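Local coordinates for viral protein F93 (Sulfolobus turreted icosahedral virus, PDB 2CO5) that probably binds DNA as an intracellular, two-chain winged-helix protein of a virus infecting a hyperthermophilic archaeon, at residues 19-24 against 31-36; 25-30 against 60-65. All coordinates share one frame; numbering follows the deposited sequence.

Contact 1 (19-24 against 31-36); sequences VINGSR and RSEILK
Asn21 and Glu33 reach for each other from opposite directions and meet through one hydrogen bond: Asn21 ND2 donates to Glu33 OE1 over 3.2 Å. The bond is nearly straight at the donor, with an N-H...O angle of 164°, and the oxygen lies almost in the plane of the amide. The acceptor end is less regular. The amide and carboxylate planes are turned 76° apart, and ND2 comes to OE1 from above the carboxylate plane, 45° out of it. No other pair of residues meets across the two segments.

Asn21 is the first residue beyond helix 9-20 to leave helical angles. Its CG stays beside its own backbone N, which keeps the amide near the helix end, where the carbonyl oxygen of Val17 also takes a hydrogen bond from ND2. Asparagine suits this place because its short amide can serve the helix end and still present an N-H to a carboxylate. In Glu33 the bend at chi2 turns the carboxylate out from the flank of its helix, toward Asn21. Its other oxygen, OE2, has a long salt bridge to Lys36 NZ at 3.9 Å, and a weak, long ion pair joins OE1 to Arg37.

Behind Asn21 the helix closes with a Schellman motif: Gly22 N bonds to Val19 O at 3.1 Å, and Ser23 N pairs with Leu18 O. Glycine readily takes the positive phi of the C-prime position. The contact belongs to the packing of helix 9-20 against helix 30-38 in the helical part of the winged-helix domain, beside Ile34 on Ile13, Val17 and Leu47 of helix 44-56. The chain then turns into strand 24-26, and the backbone of Ser23 bonds to that of Leu73 in strand 70-73.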
ATOM      1  N   VAL B  19      12.201  -8.437   9.517  1.00 47.48           N
ATOM      2  CA  VAL B  19      11.845  -8.394  10.946  1.00 48.90           C
ATOM      3  C   VAL B  19      11.468  -9.780  11.484  1.00 49.21           C
ATOM      4  O   VAL B  19      11.887 -10.166  12.575  1.00 52.81           O
ATOM      5  CB  VAL B  19      10.676  -7.413  11.201  1.00 46.80           C
ATOM      6  CG1 VAL B  19      10.122  -7.568  12.618  1.00 43.64           C
ATOM      7  CG2 VAL B  19      11.125  -5.988  10.951  1.00 51.46           C
ATOM      8  N   ILE B  20      10.675 -10.511  10.708  1.00 50.84           N
ATOM      9  CA  ILE B  20      10.317 -11.904  11.003  1.00 50.71           C
ATOM     10  C   ILE B  20      11.545 -12.794  11.230  1.00 47.91           C
ATOM     11  O   ILE B  20      11.535 -13.664  12.098  1.00 42.02           O
ATOM     12  CB  ILE B  20       9.467 -12.505   9.847  1.00 48.79           C
ATOM     13  CG1 ILE B  20       7.982 -12.194  10.050  1.00 63.02           C
ATOM     14  CG2 ILE B  20       9.656 -13.999   9.747  1.00 57.97           C
ATOM     15  CD1 ILE B  20       7.097 -12.580   8.855  1.00 54.35           C
ATOM     16  N   ASN B  21      12.592 -12.570  10.436  1.00 49.78           N
ATOM     17  CA  ASN B  21      13.822 -13.356  10.507  1.00 48.98           C
ATOM     18  C   ASN B  21      14.900 -12.670  11.347  1.00 49.87           C
ATOM     19  O   ASN B  21      16.092 -12.870  11.121  1.00 51.47           O
ATOM     20  CB  ASN B  21      14.335 -13.640   9.090  1.00 50.02           C
ATOM     21  CG  ASN B  21      13.475 -14.652   8.350  1.00 42.33           C
ATOM     22  OD1 ASN B  21      13.591 -15.856   8.573  1.00 46.76           O
ATOM     23  ND2 ASN B  21      12.604 -14.166   7.468  1.00 48.04           N
ATOM     24  N   GLY B  22      14.475 -11.871  12.324  1.00 49.61           N
ATOM     25  CA  GLY B  22      15.391 -11.203  13.242  1.00 50.59           C
ATOM     26  C   GLY B  22      16.317 -10.186  12.597  1.00 51.01           C
ATOM     27  O   GLY B  22      17.482 -10.091  12.981  1.00 49.64           O
ATOM     28  N   SER B  23      15.796  -9.441  11.619  1.00 48.71           N
ATOM     29  CA  SER B  23      16.535  -8.371  10.928  1.00 51.31           C
ATOM     30  C   SER B  23      17.775  -8.851  10.150  1.00 50.30           C
ATOM     31  O   SER B  23      18.649  -8.050   9.817  1.00 46.33           O
ATOM     32  CB  SER B  23      16.921  -7.243  11.908  1.00 51.67           C
ATOM     33  OG  SER B  23      15.778  -6.511  12.321  1.00 55.90           O
ATOM     34  N   ARG B  24      17.833 -10.146   9.842  1.00 51.10           N
ATOM     35  CA  ARG B  24      18.966 -10.717   9.113  1.00 52.98           C
ATOM     36  C   ARG B  24      18.511 -11.904   8.272  1.00 52.71           C
ATOM     37  O   ARG B  24      17.948 -12.862   8.794  1.00 52.54           O
ATOM     38  CB  ARG B  24      20.063 -11.158  10.086  1.00 55.23           C
ATOM     39  CG  ARG B  24      21.348 -11.663   9.424  1.00 53.08           C
ATOM     40  CD  ARG B  24      22.214 -12.375  10.450  1.00 59.31           C
ATOM     41  NE  ARG B  24      23.533 -12.762   9.943  1.00 56.06           N
ATOM     42  CZ  ARG B  24      23.776 -13.797   9.134  1.00 69.48           C
ATOM     43  NH1 ARG B  24      22.780 -14.569   8.687  1.00 56.09           N
ATOM     44  NH2 ARG B  24      25.028 -14.056   8.752  1.00 47.64           N
ATOM     45  N   ARG B  31      12.988 -14.294  -1.722  1.00 51.26           N
ATOM     46  CA  ARG B  31      11.862 -14.557  -2.622  1.00 51.77           C
ATOM     47  C   ARG B  31      11.021 -15.727  -2.110  1.00 51.22           C
ATOM     48  O   ARG B  31       9.795 -15.634  -2.039  1.00 48.17           O
ATOM     49  CB  ARG B  31      12.349 -14.831  -4.055  1.00 52.18           C
ATOM     50  CG  ARG B  31      11.217 -14.863  -5.077  1.00 54.05           C
ATOM     51  CD  ARG B  31      11.694 -15.114  -6.510  1.00 49.29           C
ATOM     52  NE  ARG B  31      10.552 -15.416  -7.377  1.00 47.75           N
ATOM     53  CZ  ARG B  31      10.623 -15.690  -8.679  1.00 52.07           C
ATOM     54  NH1 ARG B  31      11.788 -15.699  -9.320  1.00 39.46           N
ATOM     55  NH2 ARG B  31       9.514 -15.954  -9.349  1.00 47.28           N
ATOM     56  N   SER B  32      11.695 -16.820  -1.752  1.00 49.94           N
ATOM     57  CA  SER B  32      11.043 -18.001  -1.186  1.00 49.70           C
ATOM     58  C   SER B  32      10.296 -17.683   0.104  1.00 49.37           C
ATOM     59  O   SER B  32       9.169 -18.125   0.292  1.00 49.72           O
ATOM     60  CB  SER B  32      12.079 -19.088  -0.896  1.00 47.27           C
ATOM     61  OG  SER B  32      12.693 -19.519  -2.090  1.00 61.78           O
ATOM     62  N   GLU B  33      10.944 -16.932   0.993  1.00 50.80           N
ATOM     63  CA  GLU B  33      10.353 -16.535   2.269  1.00 49.00           C
ATOM     64  C   GLU B  33       9.043 -15.788   2.068  1.00 48.47           C
ATOM     65  O   GLU B  33       8.048 -16.079   2.721  1.00 48.86           O
ATOM     66  CB  GLU B  33      11.322 -15.641   3.051  1.00 50.70           C
ATOM     67  CG  GLU B  33      12.376 -16.389   3.826  1.00 49.01           C
ATOM     68  CD  GLU B  33      11.791 -17.162   4.994  1.00 52.74           C
ATOM     69  OE1 GLU B  33      11.198 -16.531   5.898  1.00 56.69           O
ATOM     70  OE2 GLU B  33      11.930 -18.401   5.002  1.00 62.20           O
ATOM     71  N   ILE B  34       9.064 -14.813   1.169  1.00 51.19           N
ATOM     72  CA  ILE B  34       7.874 -14.043   0.821  1.00 49.96           C
ATOM     73  C   ILE B  34       6.768 -14.952   0.292  1.00 48.64           C
ATOM     74  O   ILE B  34       5.605 -14.817   0.684  1.00 46.96           O
ATOM     75  CB  ILE B  34       8.199 -12.974  -0.239  1.00 50.30           C
ATOM     76  CG1 ILE B  34       9.040 -11.856   0.376  1.00 55.23           C
ATOM     77  CG2 ILE B  34       6.924 -12.393  -0.832  1.00 51.58           C
ATOM     78  CD1 ILE B  34       9.652 -10.925  -0.665  1.00 54.02           C
ATOM     79  N   LEU B  35       7.131 -15.872  -0.600  1.00 48.50           N
ATOM     80  CA  LEU B  35       6.156 -16.807  -1.154  1.00 49.40           C
ATOM     81  C   LEU B  35       5.530 -17.691  -0.074  1.00 51.05           C
ATOM     82  O   LEU B  35       4.309 -17.876  -0.048  1.00 52.27           O
ATOM     83  CB  LEU B  35       6.782 -17.689  -2.242  1.00 49.08           C
ATOM     84  CG  LEU B  35       5.821 -18.672  -2.926  1.00 51.06           C
ATOM     85  CD1 LEU B  35       4.603 -17.941  -3.523  1.00 52.83           C
ATOM     86  CD2 LEU B  35       6.554 -19.476  -3.982  1.00 52.75           C
ATOM     87  N   LYS B  36       6.354 -18.238   0.812  1.00 49.92           N
ATOM     88  CA  LYS B  36       5.843 -19.172   1.805  1.00 49.89           C
ATOM     89  C   LYS B  36       5.109 -18.470   2.948  1.00 47.48           C
ATOM     90  O   LYS B  36       4.124 -18.994   3.456  1.00 47.82           O
ATOM     91  CB  LYS B  36       6.932 -20.132   2.307  1.00 52.55           C
ATOM     92  CG  LYS B  36       7.930 -19.603   3.321  1.00 57.74           C
ATOM     93  CD  LYS B  36       8.336 -20.740   4.265  1.00 50.69           C
ATOM     94  CE  LYS B  36       9.553 -20.388   5.098  1.00 73.96           C
ATOM     95  NZ  LYS B  36       9.732 -21.320   6.242  1.00 61.93           N
TER

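Contact 2 (25-30 against 60-65); sequences LEKKRL and LREEEA
The extended side chain of Lys27 crosses that of Glu62 at a slant, and the two join in a salt bridge, with Lys27 NZ 3.1 Å from Glu62 OE2. The ammonium approaches this oxygen on its syn side, only 20° out of the carboxylate plane. OE2 also lies beside the end of the lysine chain, 3.5 Å from Lys27 CD and 3.6 Å from Lys27 CE, so the carboxylate oxygen rests against the last methylenes as well as the charge.

Reach explains the choice of residues. The nearest CA atoms, those of Lys27 and Glu62, are 8.5 Å apart, and strand 70-73 runs between strands 24-26 and 60-63 in the three-stranded antiparallel sheet, where 60-63 and 70-73 form the hairpin of the wing. Lys27 stands just beyond strand 24-26, its CB directed toward the other segment. With CG anti to the backbone N (chi1 -168°), it and the straight chain of Glu62 lean out to the same side and share the crossing about equally. Both side chains also touch Lys69, and their flanks lie against helix 44-56, Lys27 on Tyr48 and Glu62 on Ile55.

A second ion pair lies within 25-30, where Glu26 OE1 sits 3.1 Å above the guanidinium plane of Arg29, over its centre. Charge alone acts there, since no N-H points at the oxygen.

The pair links the residue after strand 24-26 to strand 60-63, and Glu62 touches Leu71 of the strand between them. Lys27 and Glu62 are both partly exposed, so they meet at the surface and solvent probably screens their charges in part. Even so, the nearby ammonium of Lys27 would probably favour the ionised carboxylate.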
ATOM      1  N   LEU B  25      18.760 -11.834   6.970  1.00 53.23           N
ATOM      2  CA  LEU B  25      18.368 -12.900   6.060  1.00 51.74           C
ATOM      3  C   LEU B  25      19.279 -12.917   4.842  1.00 50.20           C
ATOM      4  O   LEU B  25      19.636 -11.864   4.309  1.00 47.57           O
ATOM      5  CB  LEU B  25      16.914 -12.709   5.630  1.00 51.65           C
ATOM      6  CG  LEU B  25      16.287 -13.799   4.753  1.00 56.93           C
ATOM      7  CD1 LEU B  25      16.080 -15.097   5.533  1.00 37.15           C
ATOM      8  CD2 LEU B  25      14.972 -13.301   4.161  1.00 55.06           C
ATOM      9  N   GLU B  26      19.658 -14.116   4.413  1.00 50.38           N
ATOM     10  CA  GLU B  26      20.429 -14.278   3.191  1.00 51.57           C
ATOM     11  C   GLU B  26      19.553 -13.836   2.037  1.00 50.53           C
ATOM     12  O   GLU B  26      18.369 -14.156   2.002  1.00 52.08           O
ATOM     13  CB  GLU B  26      20.869 -15.730   2.993  1.00 51.16           C
ATOM     14  CG  GLU B  26      21.969 -16.178   3.947  1.00 56.59           C
ATOM     15  CD  GLU B  26      22.265 -17.669   3.863  1.00 51.40           C
ATOM     16  OE1 GLU B  26      21.718 -18.349   2.969  1.00 60.36           O
ATOM     17  OE2 GLU B  26      23.053 -18.162   4.700  1.00 62.33           O
ATOM     18  N   LYS B  27      20.147 -13.087   1.115  1.00 48.74           N
ATOM     19  CA  LYS B  27      19.441 -12.530  -0.038  1.00 49.23           C
ATOM     20  C   LYS B  27      18.762 -13.606  -0.891  1.00 45.98           C
ATOM     21  O   LYS B  27      17.646 -13.410  -1.366  1.00 47.44           O
ATOM     22  CB  LYS B  27      20.428 -11.726  -0.892  1.00 47.08           C
ATOM     23  CG  LYS B  27      19.822 -10.842  -1.975  1.00 48.63           C
ATOM     24  CD  LYS B  27      20.954 -10.249  -2.820  1.00 50.74           C
ATOM     25  CE  LYS B  27      20.458  -9.284  -3.877  1.00 44.44           C
ATOM     26  NZ  LYS B  27      21.591  -8.503  -4.467  1.00 50.36           N
ATOM     27  N   LYS B  28      19.426 -14.745  -1.061  1.00 46.74           N
ATOM     28  CA  LYS B  28      18.914 -15.827  -1.916  1.00 49.11           C
ATOM     29  C   LYS B  28      17.639 -16.500  -1.390  1.00 50.11           C
ATOM     30  O   LYS B  28      17.012 -17.290  -2.100  1.00 51.86           O
ATOM     31  CB  LYS B  28      19.998 -16.886  -2.158  1.00 47.42           C
ATOM     32  CG  LYS B  28      20.476 -17.647  -0.914  1.00 54.48           C
ATOM     33  CD  LYS B  28      21.697 -18.497  -1.238  1.00 48.57           C
ATOM     34  CE  LYS B  28      22.205 -19.260  -0.025  1.00 59.84           C
ATOM     35  NZ  LYS B  28      23.215 -20.302  -0.400  1.00 46.96           N
ATOM     36  N   ARG B  29      17.262 -16.194  -0.152  1.00 49.33           N
ATOM     37  CA  ARG B  29      16.094 -16.802   0.465  1.00 49.99           C
ATOM     38  C   ARG B  29      14.888 -15.870   0.527  1.00 49.42           C
ATOM     39  O   ARG B  29      13.789 -16.319   0.830  1.00 49.86           O
ATOM     40  CB  ARG B  29      16.461 -17.320   1.857  1.00 49.32           C
ATOM     41  CG  ARG B  29      17.257 -18.616   1.774  1.00 47.34           C
ATOM     42  CD  ARG B  29      18.060 -18.927   3.009  1.00 53.40           C
ATOM     43  NE  ARG B  29      18.968 -20.047   2.740  1.00 85.60           N
ATOM     44  CZ  ARG B  29      19.720 -20.666   3.647  1.00 70.04           C
ATOM     45  NH1 ARG B  29      19.704 -20.291   4.922  1.00 93.16           N
ATOM     46  NH2 ARG B  29      20.501 -21.672   3.269  1.00 68.04           N
ATOM     47  N   LEU B  30      15.084 -14.591   0.217  1.00 47.58           N
ATOM     48  CA  LEU B  30      14.022 -13.598   0.369  1.00 49.90           C
ATOM     49  C   LEU B  30      12.789 -13.943  -0.455  1.00 47.34           C
ATOM     50  O   LEU B  30      11.678 -13.894   0.051  1.00 47.71           O
ATOM     51  CB  LEU B  30      14.526 -12.197  -0.008  1.00 50.53           C
ATOM     52  CG  LEU B  30      13.509 -11.056   0.072  1.00 54.05           C
ATOM     53  CD1 LEU B  30      12.867 -10.975   1.458  1.00 48.34           C
ATOM     54  CD2 LEU B  30      14.172  -9.740  -0.304  1.00 51.98           C
ATOM     55  N   LEU B  60      17.988  -1.171   4.226  1.00 49.38           N
ATOM     56  CA  LEU B  60      18.692  -2.438   4.362  1.00 49.55           C
ATOM     57  C   LEU B  60      20.194  -2.205   4.253  1.00 50.40           C
ATOM     58  O   LEU B  60      20.644  -1.171   3.738  1.00 49.79           O
ATOM     59  CB  LEU B  60      18.265  -3.421   3.267  1.00 45.58           C
ATOM     60  CG  LEU B  60      16.834  -3.951   3.303  1.00 48.84           C
ATOM     61  CD1 LEU B  60      16.615  -4.922   2.146  1.00 48.51           C
ATOM     62  CD2 LEU B  60      16.547  -4.626   4.634  1.00 50.06           C
ATOM     63  N   ARG B  61      20.952  -3.178   4.752  1.00 53.47           N
ATOM     64  CA  ARG B  61      22.395  -3.269   4.544  1.00 53.39           C
ATOM     65  C   ARG B  61      22.705  -4.631   3.936  1.00 53.55           C
ATOM     66  O   ARG B  61      22.028  -5.616   4.236  1.00 51.30           O
ATOM     67  CB  ARG B  61      23.150  -3.112   5.869  1.00 51.80           C
ATOM     68  CG  ARG B  61      24.533  -3.794   5.905  1.00 59.60           C
ATOM     69  CD  ARG B  61      25.428  -3.313   7.039  1.00 51.97           C
ATOM     70  NE  ARG B  61      25.418  -4.192   8.211  1.00 50.60           N
ATOM     71  CZ  ARG B  61      24.535  -4.136   9.208  1.00 67.35           C
ATOM     72  NH1 ARG B  61      23.539  -3.251   9.198  1.00 56.44           N
ATOM     73  NH2 ARG B  61      24.656  -4.975  10.239  1.00 58.96           N
ATOM     74  N   GLU B  62      23.743  -4.682   3.103  1.00 52.84           N
ATOM     75  CA  GLU B  62      24.168  -5.922   2.472  1.00 52.56           C
ATOM     76  C   GLU B  62      25.632  -6.189   2.795  1.00 52.00           C
ATOM     77  O   GLU B  62      26.482  -5.331   2.574  1.00 52.84           O
ATOM     78  CB  GLU B  62      23.976  -5.818   0.964  1.00 51.83           C
ATOM     79  CG  GLU B  62      23.946  -7.146   0.230  1.00 52.42           C
ATOM     80  CD  GLU B  62      23.719  -6.963  -1.263  1.00 56.38           C
ATOM     81  OE1 GLU B  62      24.622  -6.427  -1.944  1.00 62.58           O
ATOM     82  OE2 GLU B  62      22.636  -7.351  -1.755  1.00 66.07           O
ATOM     83  N   GLU B  63      25.919  -7.367   3.340  1.00 52.70           N
ATOM     84  CA  GLU B  63      27.299  -7.809   3.529  1.00 51.79           C
ATOM     85  C   GLU B  63      27.574  -9.026   2.662  1.00 51.22           C
ATOM     86  O   GLU B  63      26.779  -9.969   2.617  1.00 49.09           O
ATOM     87  CB  GLU B  63      27.598  -8.143   4.995  1.00 50.97           C
ATOM     88  CG  GLU B  63      27.825  -6.925   5.884  1.00 52.53           C
ATOM     89  CD  GLU B  63      28.510  -7.268   7.202  1.00 52.99           C
ATOM     90  OE1 GLU B  63      29.556  -7.956   7.180  1.00 55.15           O
ATOM     91  OE2 GLU B  63      28.011  -6.838   8.261  1.00 74.40           O
ATOM     92  N   GLU B  64      28.712  -8.992   1.979  1.00 51.68           N
ATOM     93  CA  GLU B  64      29.157 -10.104   1.166  1.00 52.03           C
ATOM     94  C   GLU B  64      29.662 -11.223   2.073  1.00 52.53           C
ATOM     95  O   GLU B  64      30.574 -11.007   2.877  1.00 52.30           O
ATOM     96  CB  GLU B  64      30.273  -9.642   0.222  1.00 53.11           C
ATOM     97  CG  GLU B  64      30.633 -10.646  -0.858  1.00 54.75           C
ATOM     98  CD  GLU B  64      29.487 -10.882  -1.819  1.00 62.22           C
ATOM     99  OE1 GLU B  64      29.097  -9.923  -2.515  1.00 58.25           O
ATOM    100  OE2 GLU B  64      28.976 -12.022  -1.871  1.00 57.56           O
ATOM    101  N   ALA B  65      29.064 -12.408   1.954  1.00 51.80           N
ATOM    102  CA  ALA B  65      29.523 -13.590   2.692  1.00 51.60           C
ATOM    103  C   ALA B  65      29.775 -14.755   1.730  1.00 52.40           C
ATOM    104  O   ALA B  65      29.204 -14.782   0.638  1.00 53.68           O
ATOM    105  CB  ALA B  65      28.510 -13.982   3.748  1.00 50.21           C
TER

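How the contacts relate
From the N terminus, helix 9-20 ends within 19-24, and the chain passes through strand 24-26 into helix 30-38. Contact 1 closes this short loop, with only six residues between its segments. Contact 2 begins inside that loop, at 25-30, and closes a much longer one that takes in helices 30-38 and 44-56 before strand 60-63, so the two contacts cross along the chain. They also touch, Glu33 CG lying 4.0 Å from Leu25 CD2. Contact 1 ties helix to helix, whereas contact 2 links the edge strands of the sheet, and the touch of Glu33 on Leu25 is where the helix pair meets the sheet edge.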